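PDB 6QLG: flavin prenyltransferase PAD1, mitochondrial from Aspergillus niger, which probably makes the prenylated FMN cofactor of ferulic acid decarboxylase, joining a dimethylallyl group to N5 and C6 of the flavin without needing a metal. Local coordinates for residues B[57-62]-B[121-126]; B[45-50]-B[80-85]; B[182-187]-B[209-214]. All coordinates share one frame; numbering follows the deposited sequence.

Contact 1: B[57-62]-B[121-126]; sequences IKVLIA and IVVPCS. With FMN (flavin mononucleotide), chain M.
Val59 and Val123 bring the two backbones closest, their CA atoms 8.1 Å apart, where segment 57-62 of helix 53-65 passes over the last residues of strand 119-125 before the chain swings aside at a cis peptide bond between Val123 and Pro124. One side chain does the work on the helix side. Val59 points at the strand and divides its two methyls: CG1 meets CG2 of Ile121 at 4.3 Å, and CG2 meets CG1 of Val123 at 4.2 Å. Val59 thus straddles two residues that face the same side of the strand, and all three are buried. Val205 of helix 197-210 also packs on Val59. Beyond the cis proline the chain reaches Ser126, the N-cap of helix 127-135. Its OG is held between the backbone N and the carbonyl carbon (chi1 68°), where it both caps the N of Thr129 and donates to O3P of FMN over a short 2.5 Å. The positive end of the helix would probably add to the hold on the phosphate. A helix laid on a parallel sheet, with the nucleotide at the strands' C-terminal ends, is the Rossmann-like arrangement of the flavoprotein fold.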
loop_
_atom_site.group_PDB
_atom_site.type_symbol
_atom_site.label_atom_id
_atom_site.label_comp_id
_atom_site.label_asym_id
_atom_site.label_seq_id
_atom_site.Cartn_x
_atom_site.Cartn_y
_atom_site.Cartn_z
ATOM N N ILE B 57 -27.839 10.469 -26.248
ATOM C CA ILE B 57 -29.093 10.534 -26.996
ATOM C C ILE B 57 -29.415 9.178 -27.611
ATOM O O ILE B 57 -30.557 8.703 -27.544
ATOM C CB ILE B 57 -29.021 11.642 -28.064
ATOM C CG1 ILE B 57 -29.038 13.023 -27.404
ATOM C CG2 ILE B 57 -30.171 11.514 -29.052
ATOM C CD1 ILE B 57 -28.504 14.130 -28.290
ATOM N N LYS B 58 -28.414 8.524 -28.202
ATOM C CA LYS B 58 -28.661 7.234 -28.838
ATOM C C LYS B 58 -28.906 6.133 -27.814
ATOM O O LYS B 58 -29.584 5.146 -28.123
ATOM C CB LYS B 58 -27.496 6.870 -29.755
ATOM C CG LYS B 58 -27.390 7.771 -30.974
ATOM C CD LYS B 58 -26.795 7.035 -32.158
ATOM C CE LYS B 58 -27.422 7.496 -33.462
ATOM N NZ LYS B 58 -27.950 6.345 -34.245
ATOM N N VAL B 59 -28.373 6.276 -26.598
ATOM C CA VAL B 59 -28.690 5.314 -25.547
ATOM C C VAL B 59 -30.163 5.412 -25.169
ATOM O O VAL B 59 -30.847 4.394 -25.004
ATOM C CB VAL B 59 -27.771 5.524 -24.329
ATOM C CG1 VAL B 59 -28.370 4.877 -23.091
ATOM C CG2 VAL B 59 -26.381 4.955 -24.604
ATOM N N LEU B 60 -30.680 6.638 -25.035
ATOM C CA LEU B 60 -32.090 6.819 -24.706
ATOM C C LEU B 60 -32.989 6.232 -25.789
ATOM O O LEU B 60 -34.010 5.602 -25.487
ATOM C CB LEU B 60 -32.396 8.303 -24.503
ATOM C CG LEU B 60 -31.910 8.952 -23.207
ATOM C CD1 LEU B 60 -32.025 10.467 -23.294
ATOM C CD2 LEU B 60 -32.691 8.423 -22.017
ATOM N N ILE B 61 -32.623 6.427 -27.056
ATOM C CA ILE B 61 -33.418 5.888 -28.156
ATOM C C ILE B 61 -33.373 4.366 -28.153
ATOM O O ILE B 61 -34.398 3.699 -28.347
ATOM C CB ILE B 61 -32.927 6.468 -29.497
ATOM C CG1 ILE B 61 -33.201 7.973 -29.559
ATOM C CG2 ILE B 61 -33.583 5.751 -30.672
ATOM C CD1 ILE B 61 -32.478 8.676 -30.688
ATOM N N ALA B 62 -32.190 3.790 -27.919
ATOM C CA ALA B 62 -32.053 2.337 -27.940
ATOM C C ALA B 62 -32.803 1.688 -26.782
ATOM O O ALA B 62 -33.404 0.620 -26.947
ATOM C CB ALA B 62 -30.575 1.949 -27.908
ATOM N N ILE B 121 -26.343 4.360 -16.192
ATOM C CA ILE B 121 -25.252 4.622 -17.119
ATOM C C ILE B 121 -25.062 6.128 -17.227
ATOM O O ILE B 121 -26.024 6.869 -17.461
ATOM C CB ILE B 121 -25.498 3.987 -18.505
ATOM C CG1 ILE B 121 -24.350 4.329 -19.459
ATOM C CG2 ILE B 121 -26.854 4.403 -19.075
ATOM C CD1 ILE B 121 -24.327 3.492 -20.726
ATOM N N VAL B 122 -23.828 6.580 -17.023
ATOM C CA VAL B 122 -23.452 7.977 -17.199
ATOM C C VAL B 122 -22.779 8.084 -18.560
ATOM O O VAL B 122 -21.666 7.584 -18.754
ATOM C CB VAL B 122 -22.534 8.468 -16.071
ATOM C CG1 VAL B 122 -22.294 9.965 -16.196
ATOM C CG2 VAL B 122 -23.138 8.135 -14.710
ATOM N N VAL B 123 -23.454 8.722 -19.510
ATOM C CA VAL B 123 -23.006 8.711 -20.901
ATOM C C VAL B 123 -23.342 10.039 -21.573
ATOM O O VAL B 123 -24.524 10.389 -21.704
ATOM C CB VAL B 123 -23.618 7.523 -21.663
ATOM C CG1 VAL B 123 -25.124 7.415 -21.396
ATOM C CG2 VAL B 123 -23.341 7.645 -23.155
ATOM N N PRO B 124 -22.341 10.832 -21.982
ATOM C CA PRO B 124 -20.931 10.574 -21.675
ATOM C C PRO B 124 -20.609 11.005 -20.248
ATOM O O PRO B 124 -21.387 11.761 -19.660
ATOM C CB PRO B 124 -20.191 11.431 -22.699
ATOM C CG PRO B 124 -21.113 12.588 -22.925
ATOM C CD PRO B 124 -22.516 12.044 -22.802
ATOM N N CYS B 125 -19.497 10.531 -19.696
ATOM C CA CYS B 125 -19.124 10.824 -18.319
ATOM C C CYS B 125 -17.864 11.679 -18.310
ATOM O O CYS B 125 -16.810 11.245 -18.787
ATOM C CB CYS B 125 -18.905 9.538 -17.522
ATOM S SG CYS B 125 -18.541 9.830 -15.775
ATOM N N SER B 126 -17.978 12.886 -17.764
ATOM C CA SER B 126 -16.832 13.770 -17.646
ATOM C C SER B 126 -15.899 13.293 -16.535
ATOM O O SER B 126 -16.263 12.474 -15.684
ATOM C CB SER B 126 -17.285 15.200 -17.359
ATOM O OG SER B 126 -17.862 15.290 -16.065
HETATM N N1 FMN M . -14.540 17.257 -19.569
HETATM C C2 FMN M . -14.056 15.966 -19.636
HETATM O O2 FMN M . -13.664 15.411 -18.617
HETATM N N3 FMN M . -14.017 15.310 -20.846
HETATM C C4 FMN M . -14.463 15.952 -21.988
HETATM O O4 FMN M . -14.437 15.384 -23.082
HETATM C C4A FMN M . -14.951 17.250 -21.927
HETATM N N5 FMN M . -15.391 17.869 -23.083
HETATM C C5A FMN M . -15.882 19.160 -23.041
HETATM C C6 FMN M . -16.331 19.791 -24.206
HETATM C C7 FMN M . -16.827 21.093 -24.177
HETATM C C7M FMN M . -17.305 21.755 -25.441
HETATM C C8 FMN M . -16.872 21.762 -22.953
HETATM C C8M FMN M . -17.400 23.170 -22.885
HETATM C C9 FMN M . -16.418 21.128 -21.792
HETATM C C9A FMN M . -15.924 19.828 -21.821
HETATM N N10 FMN M . -15.487 19.194 -20.657
HETATM C C10 FMN M . -14.987 17.905 -20.707
HETATM C "C1'" FMN M . -15.506 19.916 -19.337
HETATM C "C2'" FMN M . -16.725 19.659 -18.450
HETATM O "O2'" FMN M . -17.903 20.106 -19.088
HETATM C "C3'" FMN M . -16.526 20.390 -17.122
HETATM O "O3'" FMN M . -15.462 19.788 -16.419
HETATM C "C4'" FMN M . -17.772 20.386 -16.244
HETATM O "O4'" FMN M . -17.447 20.869 -14.959
HETATM C "C5'" FMN M . -18.352 18.988 -16.095
HETATM O "O5'" FMN M . -19.573 19.110 -15.406
HETATM P P FMN M . -20.610 17.884 -15.333
HETATM O O1P FMN M . -21.482 18.051 -14.114
HETATM O O2P FMN M . -21.461 17.906 -16.579
HETATM O O3P FMN M . -19.881 16.564 -15.223
#

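Contact 2: B[45-50]-B[80-85]; sequences VAMTGA and ATIKYE. With FMN (flavin mononucleotide), chain M.
Met47 meets Ile82 because its chain runs straight at chi2 (-173°) and then bends at chi3 (56°), which swings the terminal methyl across to the helix. Ile82, with CG1 beside its backbone N, extends its end toward the strand, so the two side chains cross at about a right angle: Met47 CE lies 3.8 Å from Ile82 CD1. Val93 of helix 90-95 packs on both. Closer to the flavin, Thr81 offers CG2 to the backbone, 3.7 Å from Ala50 O, while its OG1 turns back to the carbonyl of Trp77 in its own helix. What the helix lies against here is the turn after strand 42-47, the glycine-containing phosphate-binding loop at the C-terminal edge of this Rossmann-like sheet. Gly49 grips FMN at two points: its N donates to phosphate O2P at 2.6 Å (N-H...O 152°), and its O accepts from the ribityl O2' at 2.7 Å. Next along, Ala50 lies over the face of the isoalloxazine, its CA 3.6 Å from FMN C4A. One turn on from Thr81, Glu85 accepts a hydrogen bond at OE1 from Gly52 N, and neighbouring Tyr84 makes a cation-pi contact with Lys193 of a second subunit.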
loop_
_atom_site.group_PDB
_atom_site.type_symbol
_atom_site.label_atom_id
_atom_site.label_comp_id
_atom_site.label_asym_id
_atom_site.label_seq_id
_atom_site.Cartn_x
_atom_site.Cartn_y
_atom_site.Cartn_z
ATOM N N VAL B 45 -30.419 7.122 -16.857
ATOM C CA VAL B 45 -29.520 7.625 -17.888
ATOM C C VAL B 45 -29.092 9.026 -17.473
ATOM O O VAL B 45 -29.920 9.942 -17.400
ATOM C CB VAL B 45 -30.180 7.634 -19.273
ATOM C CG1 VAL B 45 -29.205 8.156 -20.318
ATOM C CG2 VAL B 45 -30.675 6.239 -19.634
ATOM N N ALA B 46 -27.804 9.198 -17.200
ATOM C CA ALA B 46 -27.254 10.484 -16.802
ATOM C C ALA B 46 -26.312 10.989 -17.885
ATOM O O ALA B 46 -25.454 10.242 -18.366
ATOM C CB ALA B 46 -26.519 10.379 -15.463
ATOM N N MET B 47 -26.483 12.248 -18.272
ATOM C CA MET B 47 -25.613 12.899 -19.239
ATOM C C MET B 47 -24.849 14.020 -18.548
ATOM O O MET B 47 -25.429 14.793 -17.778
ATOM C CB MET B 47 -26.416 13.453 -20.422
ATOM C CG MET B 47 -27.264 12.408 -21.141
ATOM S SD MET B 47 -28.050 13.016 -22.656
ATOM C CE MET B 47 -26.624 13.608 -23.566
ATOM N N THR B 48 -23.548 14.093 -18.814
ATOM C CA THR B 48 -22.677 15.117 -18.256
ATOM C C THR B 48 -21.987 15.875 -19.384
ATOM O O THR B 48 -22.083 15.517 -20.561
ATOM C CB THR B 48 -21.631 14.513 -17.303
ATOM O OG1 THR B 48 -20.717 13.693 -18.041
ATOM C CG2 THR B 48 -22.299 13.676 -16.223
ATOM N N GLY B 49 -21.270 16.929 -19.004
ATOM C CA GLY B 49 -20.689 17.849 -19.962
ATOM C C GLY B 49 -19.395 17.403 -20.614
ATOM O O GLY B 49 -18.528 18.232 -20.905
ATOM N N ALA B 50 -19.239 16.106 -20.845
ATOM C CA ALA B 50 -18.164 15.619 -21.695
ATOM C C ALA B 50 -18.635 15.619 -23.143
ATOM O O ALA B 50 -19.825 15.450 -23.424
ATOM C CB ALA B 50 -17.726 14.213 -21.285
ATOM N N ALA B 80 -25.459 22.286 -22.372
ATOM C CA ALA B 80 -24.656 23.117 -23.262
ATOM C C ALA B 80 -24.029 22.286 -24.372
ATOM O O ALA B 80 -23.988 22.712 -25.533
ATOM C CB ALA B 80 -23.579 23.851 -22.466
ATOM N N THR B 81 -23.540 21.090 -24.034
ATOM C CA THR B 81 -22.894 20.241 -25.031
ATOM C C THR B 81 -23.902 19.720 -26.048
ATOM O O THR B 81 -23.606 19.658 -27.248
ATOM C CB THR B 81 -22.170 19.086 -24.334
ATOM O OG1 THR B 81 -21.068 19.603 -23.577
ATOM C CG2 THR B 81 -21.643 18.088 -25.348
ATOM N N ILE B 82 -25.101 19.350 -25.589
ATOM C CA ILE B 82 -26.161 18.924 -26.501
ATOM C C ILE B 82 -26.438 20.009 -27.535
ATOM O O ILE B 82 -26.492 19.748 -28.743
ATOM C CB ILE B 82 -27.436 18.569 -25.714
ATOM C CG1 ILE B 82 -27.251 17.266 -24.935
ATOM C CG2 ILE B 82 -28.640 18.487 -26.647
ATOM C CD1 ILE B 82 -28.339 17.017 -23.913
ATOM N N LYS B 83 -26.613 21.248 -27.068
ATOM C CA LYS B 83 -26.913 22.356 -27.971
ATOM C C LYS B 83 -25.796 22.574 -28.982
ATOM O O LYS B 83 -26.058 22.847 -30.158
ATOM C CB LYS B 83 -27.142 23.637 -27.170
ATOM C CG LYS B 83 -28.482 23.730 -26.472
ATOM C CD LYS B 83 -28.540 24.995 -25.630
ATOM C CE LYS B 83 -29.727 24.987 -24.687
ATOM N NZ LYS B 83 -29.546 25.968 -23.580
ATOM N N TYR B 84 -24.541 22.460 -28.542
ATOM C CA TYR B 84 -23.418 22.820 -29.400
ATOM C C TYR B 84 -23.064 21.712 -30.384
ATOM O O TYR B 84 -22.699 21.993 -31.530
ATOM C CB TYR B 84 -22.200 23.168 -28.547
ATOM C CG TYR B 84 -21.024 23.669 -29.353
ATOM C CD1 TYR B 84 -20.999 24.968 -29.844
ATOM C CD2 TYR B 84 -19.942 22.844 -29.626
ATOM C CE1 TYR B 84 -19.927 25.434 -30.578
ATOM C CE2 TYR B 84 -18.865 23.300 -30.365
ATOM C CZ TYR B 84 -18.864 24.596 -30.838
ATOM O OH TYR B 84 -17.796 25.057 -31.570
ATOM N N GLU B 85 -23.160 20.453 -29.957
ATOM C CA GLU B 85 -22.652 19.334 -30.739
ATOM C C GLU B 85 -23.705 18.660 -31.598
ATOM O O GLU B 85 -23.346 17.943 -32.538
ATOM C CB GLU B 85 -22.044 18.275 -29.816
ATOM C CG GLU B 85 -20.797 18.722 -29.116
ATOM C CD GLU B 85 -20.127 17.597 -28.373
ATOM O OE1 GLU B 85 -20.734 16.512 -28.238
ATOM O OE2 GLU B 85 -18.990 17.807 -27.917
HETATM N N1 FMN M . -14.540 17.257 -19.569
HETATM C C2 FMN M . -14.056 15.966 -19.636
HETATM O O2 FMN M . -13.664 15.411 -18.617
HETATM N N3 FMN M . -14.017 15.310 -20.846
HETATM C C4 FMN M . -14.463 15.952 -21.988
HETATM O O4 FMN M . -14.437 15.384 -23.082
HETATM C C4A FMN M . -14.951 17.250 -21.927
HETATM N N5 FMN M . -15.391 17.869 -23.083
HETATM C C5A FMN M . -15.882 19.160 -23.041
HETATM C C6 FMN M . -16.331 19.791 -24.206
HETATM C C7 FMN M . -16.827 21.093 -24.177
HETATM C C7M FMN M . -17.305 21.755 -25.441
HETATM C C8 FMN M . -16.872 21.762 -22.953
HETATM C C8M FMN M . -17.400 23.170 -22.885
HETATM C C9 FMN M . -16.418 21.128 -21.792
HETATM C C9A FMN M . -15.924 19.828 -21.821
HETATM N N10 FMN M . -15.487 19.194 -20.657
HETATM C C10 FMN M . -14.987 17.905 -20.707
HETATM C "C1'" FMN M . -15.506 19.916 -19.337
HETATM C "C2'" FMN M . -16.725 19.659 -18.450
HETATM O "O2'" FMN M . -17.903 20.106 -19.088
HETATM C "C3'" FMN M . -16.526 20.390 -17.122
HETATM O "O3'" FMN M . -15.462 19.788 -16.419
HETATM C "C4'" FMN M . -17.772 20.386 -16.244
HETATM O "O4'" FMN M . -17.447 20.869 -14.959
HETATM C "C5'" FMN M . -18.352 18.988 -16.095
HETATM O "O5'" FMN M . -19.573 19.110 -15.406
HETATM P P FMN M . -20.610 17.884 -15.333
HETATM O O1P FMN M . -21.482 18.051 -14.114
HETATM O O2P FMN M . -21.461 17.906 -16.579
HETATM O O3P FMN M . -19.881 16.564 -15.223
#

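Contact 3: B[182-187]-B[209-214]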
loop_
_atom_site.group_PDB
_atom_site.type_symbol
_atom_site.label_atom_id
_atom_site.label_comp_id
_atom_site.label_asym_id
_atom_site.label_seq_id
_atom_site.Cartn_x
_atom_site.Cartn_y
_atom_site.Cartn_z
ATOM N N VAL B 182 -18.153 0.272 -13.751
ATOM C CA VAL B 182 -17.560 -0.201 -14.997
ATOM C C VAL B 182 -17.158 1.013 -15.821
ATOM O O VAL B 182 -18.004 1.853 -16.155
ATOM C CB VAL B 182 -18.526 -1.101 -15.784
ATOM C CG1 VAL B 182 -17.900 -1.517 -17.111
ATOM C CG2 VAL B 182 -18.914 -2.320 -14.956
ATOM N N ILE B 183 -15.873 1.107 -16.150
ATOM C CA ILE B 183 -15.357 2.185 -16.987
ATOM C C ILE B 183 -15.464 1.754 -18.446
ATOM O O ILE B 183 -14.896 0.732 -18.843
ATOM C CB ILE B 183 -13.905 2.530 -16.619
ATOM C CG1 ILE B 183 -13.799 2.909 -15.138
ATOM C CG2 ILE B 183 -13.378 3.655 -17.506
ATOM C CD1 ILE B 183 -14.627 4.122 -14.755
ATOM N N PHE B 184 -16.192 2.537 -19.248
ATOM C CA PHE B 184 -16.415 2.250 -20.665
ATOM C C PHE B 184 -15.951 3.448 -21.483
ATOM O O PHE B 184 -16.760 4.321 -21.834
ATOM C CB PHE B 184 -17.888 1.934 -20.938
ATOM C CG PHE B 184 -18.154 1.339 -22.307
ATOM C CD1 PHE B 184 -18.062 2.115 -23.456
ATOM C CD2 PHE B 184 -18.510 0.007 -22.439
ATOM C CE1 PHE B 184 -18.306 1.568 -24.708
ATOM C CE2 PHE B 184 -18.759 -0.546 -23.689
ATOM C CZ PHE B 184 -18.655 0.239 -24.823
ATOM N N PRO B 185 -14.667 3.537 -21.813
ATOM C CA PRO B 185 -14.215 4.591 -22.726
ATOM C C PRO B 185 -14.806 4.379 -24.108
ATOM O O PRO B 185 -14.749 3.267 -24.652
ATOM C CB PRO B 185 -12.686 4.433 -22.734
ATOM C CG PRO B 185 -12.429 3.052 -22.245
ATOM C CD PRO B 185 -13.566 2.675 -21.350
ATOM N N PRO B 186 -15.402 5.412 -24.700
ATOM C CA PRO B 186 -16.082 5.233 -26.000
ATOM C C PRO B 186 -15.107 5.239 -27.172
ATOM O O PRO B 186 -15.083 6.142 -28.015
ATOM C CB PRO B 186 -17.051 6.419 -26.026
ATOM C CG PRO B 186 -16.327 7.494 -25.274
ATOM C CD PRO B 186 -15.540 6.787 -24.185
ATOM N N VAL B 187 -14.269 4.205 -27.237
ATOM C CA VAL B 187 -13.285 4.080 -28.308
ATOM C C VAL B 187 -13.923 3.340 -29.479
ATOM O O VAL B 187 -14.582 2.308 -29.279
ATOM C CB VAL B 187 -12.004 3.378 -27.822
ATOM C CG1 VAL B 187 -11.201 4.305 -26.913
ATOM C CG2 VAL B 187 -12.332 2.074 -27.104
ATOM N N LEU B 209 -24.869 -1.358 -23.696
ATOM C CA LEU B 209 -26.073 -1.984 -23.168
ATOM C C LEU B 209 -25.908 -3.485 -22.970
ATOM O O LEU B 209 -26.722 -4.094 -22.267
ATOM C CB LEU B 209 -27.257 -1.689 -24.089
ATOM C CG LEU B 209 -27.550 -0.197 -24.282
ATOM C CD1 LEU B 209 -28.829 0.016 -25.077
ATOM C CD2 LEU B 209 -27.625 0.526 -22.941
ATOM N N ASP B 210 -24.876 -4.091 -23.569
ATOM C CA ASP B 210 -24.537 -5.472 -23.239
ATOM C C ASP B 210 -24.265 -5.637 -21.751
ATOM O O ASP B 210 -24.559 -6.691 -21.177
ATOM C CB ASP B 210 -23.312 -5.927 -24.038
ATOM C CG ASP B 210 -23.645 -6.285 -25.473
ATOM O OD1 ASP B 210 -24.833 -6.524 -25.771
ATOM O OD2 ASP B 210 -22.711 -6.334 -26.300
ATOM N N LEU B 211 -23.701 -4.610 -21.111
ATOM C CA LEU B 211 -23.389 -4.678 -19.691
ATOM C C LEU B 211 -24.634 -4.700 -18.814
ATOM O O LEU B 211 -24.530 -5.029 -17.628
ATOM C CB LEU B 211 -22.488 -3.505 -19.306
ATOM C CG LEU B 211 -21.108 -3.569 -19.964
ATOM C CD1 LEU B 211 -20.433 -2.207 -19.968
ATOM C CD2 LEU B 211 -20.239 -4.606 -19.267
ATOM N N PHE B 212 -25.800 -4.357 -19.363
ATOM C CA PHE B 212 -27.075 -4.528 -18.679
ATOM C C PHE B 212 -27.840 -5.737 -19.200
ATOM O O PHE B 212 -29.050 -5.843 -18.966
ATOM C CB PHE B 212 -27.927 -3.266 -18.819
ATOM C CG PHE B 212 -27.279 -2.029 -18.266
ATOM C CD1 PHE B 212 -27.393 -1.711 -16.923
ATOM C CD2 PHE B 212 -26.552 -1.185 -19.091
ATOM C CE1 PHE B 212 -26.796 -0.573 -16.412
ATOM C CE2 PHE B 212 -25.951 -0.046 -18.586
ATOM C CZ PHE B 212 -26.074 0.260 -17.244
ATOM N N ASP B 213 -27.155 -6.638 -19.907
ATOM C CA ASP B 213 -27.765 -7.814 -20.525
ATOM C C ASP B 213 -28.914 -7.413 -21.447
ATOM O O ASP B 213 -30.029 -7.932 -21.366
ATOM C CB ASP B 213 -28.219 -8.815 -19.462
ATOM C CG ASP B 213 -27.089 -9.234 -18.541
ATOM O OD1 ASP B 213 -26.008 -9.597 -19.053
ATOM O OD2 ASP B 213 -27.279 -9.199 -17.308
ATOM N N LEU B 214 -28.623 -6.466 -22.338
ATOM C CA LEU B 214 -29.572 -5.976 -23.326
ATOM C C LEU B 214 -28.942 -6.074 -24.707
ATOM O O LEU B 214 -27.771 -5.725 -24.891
ATOM C CB LEU B 214 -29.986 -4.527 -23.039
ATOM C CG LEU B 214 -30.865 -4.301 -21.809
ATOM C CD1 LEU B 214 -30.866 -2.832 -21.421
ATOM C CD2 LEU B 214 -32.285 -4.798 -22.060
#
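Leu211 carries this contact alone on its side, meeting Val182 and Phe184 of 182-187. Its CB leaves the backbone pointing at that segment but is still 5.5 Å from the nearest atom there, Val182 CG1. The first torsion sets CG beside the backbone N, anti to the carbonyl carbon (chi1 -66°), and at CG the gap to Val182 CG1 has narrowed to 4.8 Å. There the chain forks. CD2 stops 4.4 Å from Val182 CG1, whereas CD1 continues the extended line (chi2 160°) and ends between two apolar groups: Val182 CG1 at 3.9 Å and Phe184 CD2 at 3.8 Å. Both partners, Val182 in the strand and Phe184 just past it, reach out with the relevant carbon anti to the backbone N, CG1 in Val182 and CG in Phe184, and both side chains cross Leu211 obliquely. The methyl comes to the CD2 corner of the Phe184 ring at a slant.

Leu211 sits in the turn that ends helix 197-210. The helix closes in a Schellman motif, with Leu214 N bonded to Leu209 O at 3.0 Å and Asp213 N to Asp210 O at 2.9 Å; Asp213 takes the positive phi (55°) that such an ending needs. Leu209 O also accepts from Phe212 N. Asp210 forms a salt bridge with Arg221.

Strand 182-183 is an outermost strand of this chain's parallel sheet, and Ile183 makes backbone hydrogen bonds to a second subunit, while Glu152 of a third packs on Leu211. No hydrogen bond joins the two segments. The join between the helix end and segment 182-187 is therefore wholly apolar and buried, depending on the shape of three side chains rather than on directed bonds, with the polar ties made to other parts of the fold and assembly.

Overall arrangement
Contacts 1 and 2 adjoin, their centres 9 Å apart, on neighbouring strands 119-125 and 42-47, and together shape the phosphate end of the FMN pocket. A probable hydrogen bond of 2.6 Å from Thr48 OG1 to Pro124 O ties the two loops that hold the cofactor. Contact 3 is centred 10 Å from contact 1 on the same sheet and joins it through Ala62 CB and Leu209 CD1, 3.8 Å apart; from contact 2 it is 19 Å away between centres, across the middle of the chain, without touching. Yet contact 3 also borders a pocket: the side chain of Phe184 lies about 6 Å from a bound dimethylallyl diphosphate.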